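Local atomic coordinates of acetylxylan esterase / glucomannan deacetylase (Cellvibrio japonicus, PDB entry 2W9X), a protein that removes acetyl groups from acetylated xylan and glucomannan, with a large preference for glucomannan, in the breakdown of plant cell wall polysaccharides. Residues B[44-52]-B[120-128]; B[178-188]-B[342-353]. All coordinates share one frame; numbering follows the deposited sequence.

Contact 1: B[44-52]-B[120-128]; sequences QPVSYTYSW and TSGRFLGFY
Tyr48 and Phe124 face each other as an antiparallel hydrogen-bonded pair, Tyr48 N giving to Phe124 O (2.9 Å) and Phe124 N to Tyr48 O (2.8 Å), and two residues on Tyr50 and Gly122 repeat the pattern, while strands 47-50 and 122-128 run at 155°. Between these pairs lies the non-hydrogen-bonded pair Thr49 and Arg123, where the strands come close enough for CA-H...O contacts, from Arg123 CA to Tyr48 O and from Thr49 CA to Gly122 O.

Glycine suits position 122 because the ring of Tyr50 lies flat over it: Gly122 O sits 3.4 Å from the ring plane, over its centre, and glycine, with no side chain on this face, leaves room for the ring. Tyr50 gets there by setting CG between its own N and carbonyl carbon (chi1 41°), which swings the ring across to the neighbouring strand. Its edge meets Phe124 N, CE1 touches Phe124 CB at 3.8 Å, and its hydroxyl bonds to Asp72. On this same face the edge of the Tyr48 ring meets Phe124 O, and its CD2 also touches Phe124 CD2 at 4.1 Å; both rings also meet Phe57.

The two strands are neighbours in a five-stranded antiparallel sheet, consistent with the galactose-binding-domain-like beta-sandwich expected of the CE2 N-terminal region. In these pairs Tyr48, Tyr50 and Phe124 point to one face, Thr49 and Arg123 to the other. There the aliphatic CD of Arg123 lies 3.4 Å from Thr49 OG1, and the chain, bent at chi3 (-73°), ends in a salt bridge to Asp71. A beta-branched threonine fits this extended backbone. Toward the start of 44-52, Pro45 CG rests on Leu125 CD1 at 3.9 Å, and Pro45 CB reaches Tyr128 OH.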
# COMPACT_ATOMS: atom_id res chain seq x y z
N GLN B 44 -3.23 48.84 -9.03
CA GLN B 44 -2.91 47.86 -10.08
C GLN B 44 -3.80 46.63 -9.92
O GLN B 44 -4.30 46.38 -8.82
CB GLN B 44 -1.46 47.39 -9.98
CG GLN B 44 -0.41 48.48 -10.20
CD GLN B 44 1.00 47.95 -10.00
OE1 GLN B 44 1.23 46.74 -9.91
NE2 GLN B 44 1.97 48.86 -9.94
N PRO B 45 -3.99 45.84 -11.01
CA PRO B 45 -4.69 44.57 -10.89
C PRO B 45 -4.04 43.64 -9.86
O PRO B 45 -2.82 43.72 -9.63
CB PRO B 45 -4.56 43.96 -12.29
CG PRO B 45 -3.49 44.74 -12.97
CD PRO B 45 -3.62 46.11 -12.41
N VAL B 46 -4.87 42.79 -9.23
CA VAL B 46 -4.36 41.69 -8.42
C VAL B 46 -3.46 40.86 -9.33
O VAL B 46 -3.80 40.62 -10.49
CB VAL B 46 -5.51 40.82 -7.82
CG1 VAL B 46 -4.96 39.61 -7.06
CG2 VAL B 46 -6.38 41.65 -6.92
N SER B 47 -2.30 40.46 -8.81
CA SER B 47 -1.35 39.71 -9.60
C SER B 47 -1.10 38.33 -9.00
O SER B 47 -0.86 38.18 -7.79
CB SER B 47 -0.05 40.48 -9.80
OG SER B 47 0.71 40.51 -8.62
N TYR B 48 -1.17 37.33 -9.86
CA TYR B 48 -0.93 35.96 -9.49
C TYR B 48 0.39 35.55 -10.15
O TYR B 48 0.48 35.49 -11.37
CB TYR B 48 -2.09 35.08 -9.97
CG TYR B 48 -3.46 35.63 -9.61
CD1 TYR B 48 -4.03 35.39 -8.36
CD2 TYR B 48 -4.17 36.43 -10.51
CE1 TYR B 48 -5.29 35.91 -8.02
CE2 TYR B 48 -5.42 36.96 -10.18
CZ TYR B 48 -5.98 36.69 -8.94
OH TYR B 48 -7.21 37.23 -8.62
N THR B 49 1.41 35.35 -9.32
CA THR B 49 2.74 34.90 -9.77
C THR B 49 2.93 33.41 -9.45
O THR B 49 2.60 32.96 -8.35
CB THR B 49 3.88 35.78 -9.15
OG1 THR B 49 3.61 37.16 -9.44
CG2 THR B 49 5.25 35.44 -9.71
N TYR B 50 3.45 32.64 -10.42
CA TYR B 50 3.58 31.18 -10.29
C TYR B 50 4.86 30.65 -10.96
O TYR B 50 5.41 31.30 -11.84
CB TYR B 50 2.35 30.48 -10.90
CG TYR B 50 1.93 31.14 -12.18
CD1 TYR B 50 1.01 32.21 -12.16
CD2 TYR B 50 2.50 30.77 -13.40
CE1 TYR B 50 0.65 32.86 -13.35
CE2 TYR B 50 2.16 31.40 -14.58
CZ TYR B 50 1.23 32.44 -14.54
OH TYR B 50 0.89 33.06 -15.71
N SER B 51 5.32 29.47 -10.55
CA SER B 51 6.46 28.81 -11.22
C SER B 51 6.40 27.28 -11.23
O SER B 51 6.95 26.64 -12.14
CB SER B 51 7.80 29.27 -10.63
OG SER B 51 7.82 29.03 -9.25
N TRP B 52 5.73 26.70 -10.23
CA TRP B 52 5.54 25.25 -10.19
C TRP B 52 4.65 24.84 -11.39
O TRP B 52 3.87 25.65 -11.89
CB TRP B 52 4.91 24.80 -8.86
CG TRP B 52 5.84 24.88 -7.67
CD1 TRP B 52 5.85 25.85 -6.72
CD2 TRP B 52 6.87 23.94 -7.29
NE1 TRP B 52 6.82 25.60 -5.78
CE2 TRP B 52 7.46 24.43 -6.10
CE3 TRP B 52 7.35 22.75 -7.84
CZ2 TRP B 52 8.51 23.76 -5.43
CZ3 TRP B 52 8.40 22.08 -7.18
CH2 TRP B 52 8.96 22.59 -5.98
N THR B 120 12.55 30.63 -13.73
CA THR B 120 11.79 31.89 -13.89
C THR B 120 10.35 31.77 -13.36
O THR B 120 9.92 30.68 -12.95
CB THR B 120 11.70 32.32 -15.37
OG1 THR B 120 10.94 31.36 -16.10
CG2 THR B 120 13.09 32.48 -16.01
N SER B 121 9.62 32.87 -13.39
CA SER B 121 8.20 32.85 -13.04
C SER B 121 7.36 33.60 -14.06
O SER B 121 7.90 34.26 -14.95
CB SER B 121 7.98 33.40 -11.63
OG SER B 121 8.39 34.75 -11.53
N GLY B 122 6.04 33.47 -13.95
CA GLY B 122 5.11 34.18 -14.84
C GLY B 122 3.99 34.80 -14.03
O GLY B 122 3.74 34.39 -12.90
N ARG B 123 3.33 35.81 -14.60
CA ARG B 123 2.20 36.43 -13.92
C ARG B 123 0.91 36.40 -14.74
O ARG B 123 0.91 36.65 -15.95
CB ARG B 123 2.54 37.87 -13.49
CG ARG B 123 3.95 38.05 -12.93
CD ARG B 123 4.07 39.28 -12.04
NE ARG B 123 4.05 40.53 -12.79
CZ ARG B 123 2.95 41.25 -13.03
NH1 ARG B 123 1.78 40.81 -12.60
NH2 ARG B 123 3.01 42.39 -13.71
N PHE B 124 -0.19 36.08 -14.06
CA PHE B 124 -1.53 36.25 -14.60
C PHE B 124 -2.21 37.37 -13.82
O PHE B 124 -2.15 37.41 -12.59
CB PHE B 124 -2.32 34.95 -14.47
CG PHE B 124 -3.74 35.02 -14.98
CD1 PHE B 124 -4.01 35.38 -16.30
CD2 PHE B 124 -4.81 34.68 -14.15
CE1 PHE B 124 -5.32 35.43 -16.77
CE2 PHE B 124 -6.12 34.71 -14.62
CZ PHE B 124 -6.38 35.08 -15.93
N LEU B 125 -2.84 38.29 -14.56
CA LEU B 125 -3.46 39.47 -13.97
C LEU B 125 -5.00 39.46 -13.94
O LEU B 125 -5.62 40.48 -13.64
CB LEU B 125 -2.95 40.75 -14.67
CG LEU B 125 -1.47 41.10 -14.58
CD1 LEU B 125 -1.20 42.47 -15.19
CD2 LEU B 125 -1.04 41.10 -13.14
N GLY B 126 -5.61 38.31 -14.26
CA GLY B 126 -7.06 38.16 -14.07
C GLY B 126 -7.96 38.07 -15.29
O GLY B 126 -7.52 38.28 -16.43
N PHE B 127 -9.23 37.77 -15.01
CA PHE B 127 -10.31 37.69 -15.99
C PHE B 127 -11.17 38.95 -15.95
O PHE B 127 -11.88 39.19 -14.96
CB PHE B 127 -11.22 36.49 -15.70
CG PHE B 127 -10.53 35.15 -15.77
CD1 PHE B 127 -10.29 34.54 -17.00
CD2 PHE B 127 -10.17 34.47 -14.61
CE1 PHE B 127 -9.67 33.29 -17.08
CE2 PHE B 127 -9.55 33.22 -14.67
CZ PHE B 127 -9.30 32.63 -15.91
N TYR B 128 -11.14 39.74 -17.03
CA TYR B 128 -11.82 41.03 -17.10
C TYR B 128 -13.04 41.03 -18.04
O TYR B 128 -13.03 40.35 -19.08
CB TYR B 128 -10.83 42.15 -17.48
CG TYR B 128 -9.96 42.57 -16.31
CD1 TYR B 128 -10.10 43.83 -15.75
CD2 TYR B 128 -9.02 41.69 -15.76
CE1 TYR B 128 -9.31 44.22 -14.66
CE2 TYR B 128 -8.23 42.07 -14.67
CZ TYR B 128 -8.38 43.34 -14.13
OH TYR B 128 -7.61 43.72 -13.05

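Contact 2: B[178-188]-B[342-353]; sequences MAFGPLTAKAF and DQLLANLLITHL
Phe180 drives its side chain as a knob into a hole formed by Asp342, Leu345, Ala346 and Leu349. With CG held between its backbone N and carbonyl carbon (chi1 60°), the ring drops between two leucines: CD2 touches Leu345 CD1 and CD1 touches Leu349 CD1, each at 3.7 Å. One turn on, Thr184 is the second knob, among Ala346, Leu349, Ile350 and Leu353. Its OG1 is turned back to Phe180 O (2.7 Å), which also accepts from Thr184 N on the opposite face of the carbonyl, while CG2 meets Leu349 CB at 3.8 Å. Ala346, small enough to admit both knobs, lets the axes of helices 180-187 and 342-353 approach to 8.3 Å at -41°. Both helices pack against the parallel sheet of the SGNH-hydrolase fold, where Thr184 and Leu349 touch Phe147 of strand 144-149. Farther along, Ala187 CB packs on Ile350 CD1, and Phe188 brings CZ to Leu353 CB (3.6 Å), its ring edge facing Ile350 O. At the other end Asp342 lies against Ala179, the N-cap residue, and its OD2 bonds to Asn158. No hydrogen bond crosses between the two segments; because Thr184 satisfies its hydroxyl within its own helix, a polar residue can enter an interface whose cohesion comes chiefly from apolar shape fit.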
# COMPACT_ATOMS: atom_id res chain seq x y z
N MET B 178 -1.21 17.08 -19.49
CA MET B 178 -1.35 15.70 -19.99
C MET B 178 -0.51 14.66 -19.27
O MET B 178 -0.61 13.46 -19.56
CB MET B 178 -1.12 15.66 -21.48
CG MET B 178 -2.25 16.39 -22.14
SD MET B 178 -2.28 16.12 -23.83
CE MET B 178 -0.79 16.98 -24.30
N ALA B 179 0.29 15.11 -18.30
CA ALA B 179 0.96 14.18 -17.40
C ALA B 179 -0.08 13.49 -16.51
O ALA B 179 -1.21 13.96 -16.40
CB ALA B 179 2.02 14.91 -16.56
N PHE B 180 0.32 12.41 -15.85
CA PHE B 180 -0.62 11.57 -15.09
C PHE B 180 -1.31 12.25 -13.90
O PHE B 180 -2.40 11.84 -13.50
CB PHE B 180 0.07 10.26 -14.66
CG PHE B 180 1.29 10.46 -13.78
CD1 PHE B 180 1.16 10.69 -12.40
CD2 PHE B 180 2.57 10.37 -14.33
CE1 PHE B 180 2.28 10.87 -11.58
CE2 PHE B 180 3.70 10.53 -13.53
CZ PHE B 180 3.55 10.79 -12.14
N GLY B 181 -0.69 13.29 -13.35
CA GLY B 181 -1.23 13.98 -12.18
C GLY B 181 -2.53 14.74 -12.43
O GLY B 181 -3.55 14.42 -11.82
N PRO B 182 -2.50 15.75 -13.31
CA PRO B 182 -3.75 16.42 -13.71
C PRO B 182 -4.83 15.47 -14.24
O PRO B 182 -6.00 15.65 -13.91
CB PRO B 182 -3.29 17.41 -14.79
CG PRO B 182 -1.91 17.76 -14.33
CD PRO B 182 -1.34 16.40 -13.94
N LEU B 183 -4.43 14.46 -15.02
CA LEU B 183 -5.39 13.49 -15.56
C LEU B 183 -6.05 12.68 -14.46
O LEU B 183 -7.26 12.44 -14.50
CB LEU B 183 -4.73 12.54 -16.57
CG LEU B 183 -4.11 13.03 -17.88
CD1 LEU B 183 -3.56 11.82 -18.63
CD2 LEU B 183 -5.08 13.87 -18.75
N THR B 184 -5.26 12.25 -13.47
CA THR B 184 -5.84 11.58 -12.29
C THR B 184 -6.82 12.49 -11.52
O THR B 184 -7.93 12.07 -11.20
CB THR B 184 -4.74 10.98 -11.37
OG1 THR B 184 -3.91 10.11 -12.15
CG2 THR B 184 -5.34 10.18 -10.24
N ALA B 185 -6.42 13.71 -11.22
CA ALA B 185 -7.27 14.63 -10.47
C ALA B 185 -8.62 14.89 -11.19
O ALA B 185 -9.68 14.94 -10.56
CB ALA B 185 -6.55 15.92 -10.24
N LYS B 186 -8.57 15.01 -12.51
CA LYS B 186 -9.77 15.31 -13.31
C LYS B 186 -10.80 14.18 -13.32
O LYS B 186 -12.01 14.44 -13.38
CB LYS B 186 -9.38 15.76 -14.72
CG LYS B 186 -8.82 17.20 -14.72
CD LYS B 186 -8.34 17.63 -16.09
CE LYS B 186 -7.94 19.09 -16.08
NZ LYS B 186 -7.47 19.53 -17.43
N ALA B 187 -10.33 12.93 -13.22
CA ALA B 187 -11.23 11.77 -13.13
C ALA B 187 -12.05 11.77 -11.84
O ALA B 187 -13.12 11.16 -11.77
CB ALA B 187 -10.46 10.45 -13.28
N PHE B 188 -11.55 12.47 -10.82
CA PHE B 188 -12.25 12.55 -9.53
C PHE B 188 -12.82 13.95 -9.26
O PHE B 188 -13.37 14.19 -8.18
CB PHE B 188 -11.31 12.13 -8.39
CG PHE B 188 -10.90 10.68 -8.44
CD1 PHE B 188 -11.75 9.68 -7.98
CD2 PHE B 188 -9.64 10.31 -8.95
CE1 PHE B 188 -11.37 8.32 -8.03
CE2 PHE B 188 -9.25 8.96 -9.00
CZ PHE B 188 -10.11 7.96 -8.54
N ASP B 342 1.66 8.52 -19.82
CA ASP B 342 0.97 9.38 -18.85
C ASP B 342 -0.47 8.94 -18.61
O ASP B 342 -0.88 8.75 -17.47
CB ASP B 342 1.07 10.85 -19.25
CG ASP B 342 2.44 11.43 -18.97
OD1 ASP B 342 3.06 11.02 -17.96
OD2 ASP B 342 2.91 12.29 -19.74
N GLN B 343 -1.23 8.74 -19.70
CA GLN B 343 -2.57 8.15 -19.61
C GLN B 343 -2.56 6.78 -18.92
O GLN B 343 -3.43 6.48 -18.11
CB GLN B 343 -3.24 8.05 -20.99
CG GLN B 343 -4.74 7.75 -20.91
CD GLN B 343 -5.56 8.82 -20.17
OE1 GLN B 343 -6.13 8.57 -19.10
NE2 GLN B 343 -5.62 10.01 -20.75
N LEU B 344 -1.59 5.92 -19.25
CA LEU B 344 -1.51 4.60 -18.60
C LEU B 344 -1.29 4.71 -17.09
O LEU B 344 -1.92 3.98 -16.29
CB LEU B 344 -0.43 3.73 -19.25
CG LEU B 344 -0.63 3.49 -20.75
CD1 LEU B 344 0.55 2.71 -21.35
CD2 LEU B 344 -2.01 2.79 -21.06
N LEU B 345 -0.39 5.60 -16.69
CA LEU B 345 -0.10 5.82 -15.25
C LEU B 345 -1.30 6.42 -14.55
O LEU B 345 -1.60 6.05 -13.42
CB LEU B 345 1.11 6.71 -15.07
CG LEU B 345 2.42 6.06 -15.57
CD1 LEU B 345 3.52 7.11 -15.69
CD2 LEU B 345 2.84 4.92 -14.65
N ALA B 346 -2.02 7.30 -15.24
CA ALA B 346 -3.25 7.88 -14.70
C ALA B 346 -4.28 6.79 -14.44
O ALA B 346 -4.87 6.73 -13.36
CB ALA B 346 -3.80 8.93 -15.65
N ASN B 347 -4.47 5.90 -15.41
CA ASN B 347 -5.43 4.80 -15.27
C ASN B 347 -5.08 3.91 -14.11
O ASN B 347 -5.96 3.45 -13.38
CB ASN B 347 -5.53 3.96 -16.57
CG ASN B 347 -5.99 4.77 -17.76
OD1 ASN B 347 -6.59 5.83 -17.61
ND2 ASN B 347 -5.71 4.27 -18.96
N LEU B 348 -3.78 3.67 -13.92
CA LEU B 348 -3.28 2.90 -12.78
C LEU B 348 -3.70 3.54 -11.45
O LEU B 348 -4.21 2.87 -10.54
CB LEU B 348 -1.75 2.87 -12.85
CG LEU B 348 -0.88 1.66 -12.56
CD1 LEU B 348 -1.37 0.44 -13.35
CD2 LEU B 348 0.54 2.01 -12.95
N LEU B 349 -3.44 4.84 -11.34
CA LEU B 349 -3.77 5.63 -10.16
C LEU B 349 -5.29 5.74 -9.92
O LEU B 349 -5.77 5.56 -8.80
CB LEU B 349 -3.15 7.02 -10.30
CG LEU B 349 -1.64 7.15 -10.03
CD1 LEU B 349 -1.17 8.50 -10.47
CD2 LEU B 349 -1.36 6.96 -8.54
N ILE B 350 -6.03 6.03 -10.99
CA ILE B 350 -7.49 6.12 -10.92
C ILE B 350 -8.14 4.85 -10.36
O ILE B 350 -8.94 4.91 -9.42
CB ILE B 350 -8.10 6.50 -12.29
CG1 ILE B 350 -7.70 7.92 -12.67
CG2 ILE B 350 -9.65 6.28 -12.29
CD1 ILE B 350 -7.78 8.25 -14.17
N THR B 351 -7.76 3.70 -10.92
CA THR B 351 -8.23 2.40 -10.47
C THR B 351 -7.85 2.13 -9.01
O THR B 351 -8.67 1.62 -8.23
CB THR B 351 -7.67 1.27 -11.38
OG1 THR B 351 -7.95 1.60 -12.75
CG2 THR B 351 -8.30 -0.08 -11.05
N HIS B 352 -6.61 2.46 -8.65
CA HIS B 352 -6.13 2.31 -7.27
C HIS B 352 -7.01 3.14 -6.34
O HIS B 352 -7.50 2.63 -5.34
CB HIS B 352 -4.67 2.75 -7.16
CG HIS B 352 -4.08 2.54 -5.80
ND1 HIS B 352 -3.52 1.34 -5.41
CD2 HIS B 352 -3.96 3.38 -4.74
CE1 HIS B 352 -3.09 1.45 -4.17
NE2 HIS B 352 -3.35 2.67 -3.74
N LEU B 353 -7.22 4.41 -6.68
CA LEU B 353 -7.96 5.33 -5.80
C LEU B 353 -9.46 5.00 -5.72
O LEU B 353 -10.09 5.25 -4.69
CB LEU B 353 -7.71 6.78 -6.20
CG LEU B 353 -6.28 7.21 -5.90
CD1 LEU B 353 -5.97 8.56 -6.50
CD2 LEU B 353 -6.02 7.20 -4.40

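How the contacts relate
Contact 1 and contact 2 share no element: the first joins neighbouring strands in the CE2 N-terminal region, the second pairs helices against the parallel sheet of the SGNH-type esterase part. They lie on opposite sides of the chain's centre, with centres 28 Å apart and nearest atoms about 10 Å apart. Contact 2 is buried, whereas contact 1 is only partly so. Backbone hydrogen bonds unite the strands, with side chains sorted onto two faces; the helices bond internally and meet through side chains. Contact 1 is remote from the annotated sites, but Phe180 in contact 2 lies about 9 Å from Ser151, the inferred nucleophile, measured between side chains.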